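PDB 3CTK: rRNA N-glycosidase from Bougainvillea spectabilis, which belongs to the ribosome-inactivating protein family of plants. Local coordinates for residues T107-Q115 / I152-Q161. Residues are numbered along the deposited sequence; the frame is centred on the assembly and turned at random.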
loop_
_atom_site.group_PDB
_atom_site.type_symbol
_atom_site.label_atom_id
_atom_site.label_comp_id
_atom_site.label_asym_id
_atom_site.label_seq_id
_atom_site.Cartn_x
_atom_site.Cartn_y
_atom_site.Cartn_z
ATOM N N THR A 107 9.022 13.340 -12.473
ATOM C CA THR A 107 9.475 11.961 -12.435
ATOM C C THR A 107 10.602 11.965 -11.418
ATOM O O THR A 107 11.648 12.577 -11.647
ATOM C CB THR A 107 10.005 11.470 -13.804
ATOM O OG1 THR A 107 10.817 12.487 -14.409
ATOM C CG2 THR A 107 8.847 11.116 -14.726
ATOM N N LEU A 108 10.367 11.313 -10.283
ATOM C CA LEU A 108 11.352 11.239 -9.210
ATOM C C LEU A 108 12.557 10.404 -9.645
ATOM O O LEU A 108 12.473 9.621 -10.592
ATOM C CB LEU A 108 10.705 10.640 -7.955
ATOM C CG LEU A 108 9.533 11.461 -7.392
ATOM C CD1 LEU A 108 8.775 10.661 -6.336
ATOM C CD2 LEU A 108 10.067 12.767 -6.813
ATOM N N THR A 109 13.678 10.576 -8.952
ATOM C CA THR A 109 14.891 9.848 -9.295
ATOM C C THR A 109 14.953 8.453 -8.682
ATOM O O THR A 109 15.832 7.664 -9.025
ATOM C CB THR A 109 16.154 10.635 -8.878
ATOM O OG1 THR A 109 16.129 10.874 -7.465
ATOM C CG2 THR A 109 16.217 11.970 -9.618
ATOM N N PHE A 110 14.023 8.152 -7.779
ATOM C CA PHE A 110 13.980 6.843 -7.136
ATOM C C PHE A 110 12.681 6.095 -7.445
ATOM O O PHE A 110 11.655 6.712 -7.743
ATOM C CB PHE A 110 14.167 6.987 -5.612
ATOM C CG PHE A 110 13.215 7.960 -4.957
ATOM C CD1 PHE A 110 11.929 7.570 -4.590
ATOM C CD2 PHE A 110 13.617 9.267 -4.688
ATOM C CE1 PHE A 110 11.057 8.471 -3.961
ATOM C CE2 PHE A 110 12.755 10.173 -4.060
ATOM C CZ PHE A 110 11.474 9.774 -3.696
ATOM N N ASP A 111 12.733 4.765 -7.394
ATOM C CA ASP A 111 11.544 3.962 -7.658
ATOM C C ASP A 111 10.826 3.623 -6.353
ATOM O O ASP A 111 11.253 4.047 -5.276
ATOM C CB ASP A 111 11.908 2.689 -8.441
ATOM C CG ASP A 111 12.734 1.702 -7.633
ATOM O OD1 ASP A 111 13.456 0.896 -8.256
ATOM O OD2 ASP A 111 12.655 1.712 -6.391
ATOM N N GLY A 112 9.744 2.858 -6.452
ATOM C CA GLY A 112 8.966 2.521 -5.272
ATOM C C GLY A 112 9.371 1.330 -4.421
ATOM O O GLY A 112 8.636 0.960 -3.504
ATOM N N SER A 113 10.517 0.720 -4.701
ATOM C CA SER A 113 10.950 -0.418 -3.899
ATOM C C SER A 113 11.329 0.107 -2.519
ATOM O O SER A 113 11.751 1.254 -2.380
ATOM C CB SER A 113 12.153 -1.109 -4.549
ATOM O OG SER A 113 13.265 -0.237 -4.648
ATOM N N TYR A 114 11.181 -0.716 -1.486
ATOM C CA TYR A 114 11.526 -0.241 -0.155
ATOM C C TYR A 114 12.996 0.145 -0.027
ATOM O O TYR A 114 13.332 1.077 0.700
ATOM C CB TYR A 114 11.168 -1.287 0.905
ATOM C CG TYR A 114 9.694 -1.327 1.240
ATOM C CD1 TYR A 114 9.008 -0.162 1.588
ATOM C CD2 TYR A 114 8.988 -2.527 1.225
ATOM C CE1 TYR A 114 7.655 -0.195 1.915
ATOM C CE2 TYR A 114 7.633 -2.569 1.552
ATOM C CZ TYR A 114 6.974 -1.399 1.895
ATOM O OH TYR A 114 5.635 -1.432 2.211
ATOM N N GLN A 115 13.874 -0.555 -0.737
ATOM C CA GLN A 115 15.295 -0.247 -0.642
ATOM C C GLN A 115 15.616 1.147 -1.160
ATOM O O GLN A 115 16.367 1.890 -0.529
ATOM C CB GLN A 115 16.124 -1.279 -1.403
ATOM C CG GLN A 115 17.631 -1.110 -1.228
ATOM C CD GLN A 115 18.053 -1.051 0.235
ATOM O OE1 GLN A 115 18.068 0.019 0.851
ATOM N NE2 GLN A 115 18.387 -2.206 0.800
ATOM N N ILE A 152 9.515 13.453 0.291
ATOM C CA ILE A 152 8.556 12.703 -0.508
ATOM C C ILE A 152 8.731 11.200 -0.283
ATOM O O ILE A 152 7.751 10.455 -0.250
ATOM C CB ILE A 152 8.700 13.051 -2.006
ATOM C CG1 ILE A 152 8.275 14.506 -2.226
ATOM C CG2 ILE A 152 7.835 12.126 -2.850
ATOM C CD1 ILE A 152 8.577 15.050 -3.620
ATOM N N ALA A 153 9.973 10.755 -0.120
ATOM C CA ALA A 153 10.216 9.337 0.121
ATOM C C ALA A 153 9.581 8.935 1.453
ATOM O O ALA A 153 9.042 7.836 1.585
ATOM C CB ALA A 153 11.722 9.043 0.138
ATOM N N LYS A 154 9.640 9.825 2.441
ATOM C CA LYS A 154 9.051 9.535 3.747
ATOM C C LYS A 154 7.539 9.382 3.608
ATOM O O LYS A 154 6.938 8.493 4.206
ATOM C CB LYS A 154 9.375 10.650 4.742
ATOM C CG LYS A 154 10.841 10.686 5.161
ATOM C CD LYS A 154 11.151 11.848 6.099
ATOM C CE LYS A 154 10.437 11.710 7.435
ATOM N NZ LYS A 154 8.949 11.754 7.311
ATOM N N PHE A 155 6.926 10.254 2.815
ATOM C CA PHE A 155 5.487 10.180 2.589
ATOM C C PHE A 155 5.129 8.825 1.971
ATOM O O PHE A 155 4.203 8.150 2.426
ATOM C CB PHE A 155 5.038 11.305 1.652
ATOM C CG PHE A 155 3.676 11.087 1.057
ATOM C CD1 PHE A 155 2.535 11.126 1.856
ATOM C CD2 PHE A 155 3.535 10.805 -0.299
ATOM C CE1 PHE A 155 1.278 10.882 1.314
ATOM C CE2 PHE A 155 2.276 10.559 -0.852
ATOM C CZ PHE A 155 1.147 10.597 -0.045
ATOM N N PHE A 156 5.862 8.425 0.935
ATOM C CA PHE A 156 5.585 7.146 0.285
ATOM C C PHE A 156 5.707 5.981 1.262
ATOM O O PHE A 156 4.858 5.097 1.283
ATOM C CB PHE A 156 6.515 6.926 -0.916
ATOM C CG PHE A 156 6.053 7.608 -2.178
ATOM C CD1 PHE A 156 6.840 8.573 -2.798
ATOM C CD2 PHE A 156 4.824 7.279 -2.748
ATOM C CE1 PHE A 156 6.414 9.201 -3.966
ATOM C CE2 PHE A 156 4.388 7.902 -3.916
ATOM C CZ PHE A 156 5.184 8.866 -4.527
ATOM N N LEU A 157 6.757 5.979 2.074
ATOM C CA LEU A 157 6.947 4.897 3.036
ATOM C C LEU A 157 5.757 4.775 3.978
ATOM O O LEU A 157 5.299 3.669 4.273
ATOM C CB LEU A 157 8.232 5.117 3.846
ATOM C CG LEU A 157 9.529 4.883 3.066
ATOM C CD1 LEU A 157 10.735 5.334 3.878
ATOM C CD2 LEU A 157 9.635 3.406 2.719
ATOM N N ILE A 158 5.252 5.911 4.445
ATOM C CA ILE A 158 4.120 5.897 5.362
ATOM C C ILE A 158 2.819 5.485 4.678
ATOM O O ILE A 158 2.126 4.581 5.148
ATOM C CB ILE A 158 3.941 7.279 6.039
ATOM C CG1 ILE A 158 5.198 7.610 6.856
ATOM C CG2 ILE A 158 2.698 7.273 6.933
ATOM C CD1 ILE A 158 5.218 9.015 7.437
ATOM N N VAL A 159 2.499 6.116 3.554
ATOM C CA VAL A 159 1.250 5.800 2.864
ATOM C C VAL A 159 1.205 4.388 2.274
ATOM O O VAL A 159 0.152 3.744 2.283
ATOM C CB VAL A 159 0.941 6.847 1.760
ATOM C CG1 VAL A 159 1.717 6.534 0.488
ATOM C CG2 VAL A 159 -0.561 6.882 1.490
ATOM N N ILE A 160 2.333 3.895 1.774
ATOM C CA ILE A 160 2.357 2.551 1.202
ATOM C C ILE A 160 2.020 1.504 2.265
ATOM O O ILE A 160 1.261 0.565 2.011
ATOM C CB ILE A 160 3.741 2.223 0.582
ATOM C CG1 ILE A 160 3.923 3.019 -0.717
ATOM C CG2 ILE A 160 3.856 0.731 0.320
ATOM C CD1 ILE A 160 5.317 2.927 -1.319
ATOM N N GLN A 161 2.571 1.668 3.461
ATOM C CA GLN A 161 2.303 0.711 4.526
ATOM C C GLN A 161 0.896 0.845 5.118
ATOM O O GLN A 161 0.244 -0.160 5.405
ATOM C CB GLN A 161 3.351 0.853 5.629
ATOM C CG GLN A 161 4.782 0.684 5.140
ATOM C CD GLN A 161 5.773 0.688 6.285
ATOM O OE1 GLN A 161 5.891 -0.291 7.016
ATOM N NE2 GLN A 161 6.478 1.801 6.456
#
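The phenol of Y114 lies across one end of the helical segment 152-161, where L157 CD2 meets the ring edge at Y114 CD1, 3.8 Å away. Beyond the ring, Y114 OH lies 3.4 Å from I160 CG2, the two side chains running past each other in opposite directions, and 3.7 Å from Q161 CG. A tyrosine suits this place because its carbon ring can pack on aliphatic branches while its hydroxyl reaches a polar partner: OH hydrogen-bonds to E165, farther along helix 149-168, and R125 makes a cation-pi contact with the ring.

L108 and F110 supply the apolar contacts at the other end, next to I152, A153 and F156. CD1 of L108 touches the F156 ring at its edge (CE1, 3.7 Å) and also CG2 of I152, a branch that chi1 of -67° sets anti to the backbone N. F110 CZ packs against A153 CB at 3.9 Å; the small alanine lets this ring come close to the helix.

Behind this layer, L87 of strand 81-88 backs L108, F110 and F156. D111 OD2 shapes the intervening turn, accepting from S113 N (2.9 Å, an Asx turn) and from S113 OG (2.7 Å), with S113 as N-cap of helix 114-121.

The edge strand of the mixed sheet and the start of the next helix thus adhere to helix 149-168 through apolar side-chain packing, while polar bonds fix the turn and the tyrosine hydroxyl.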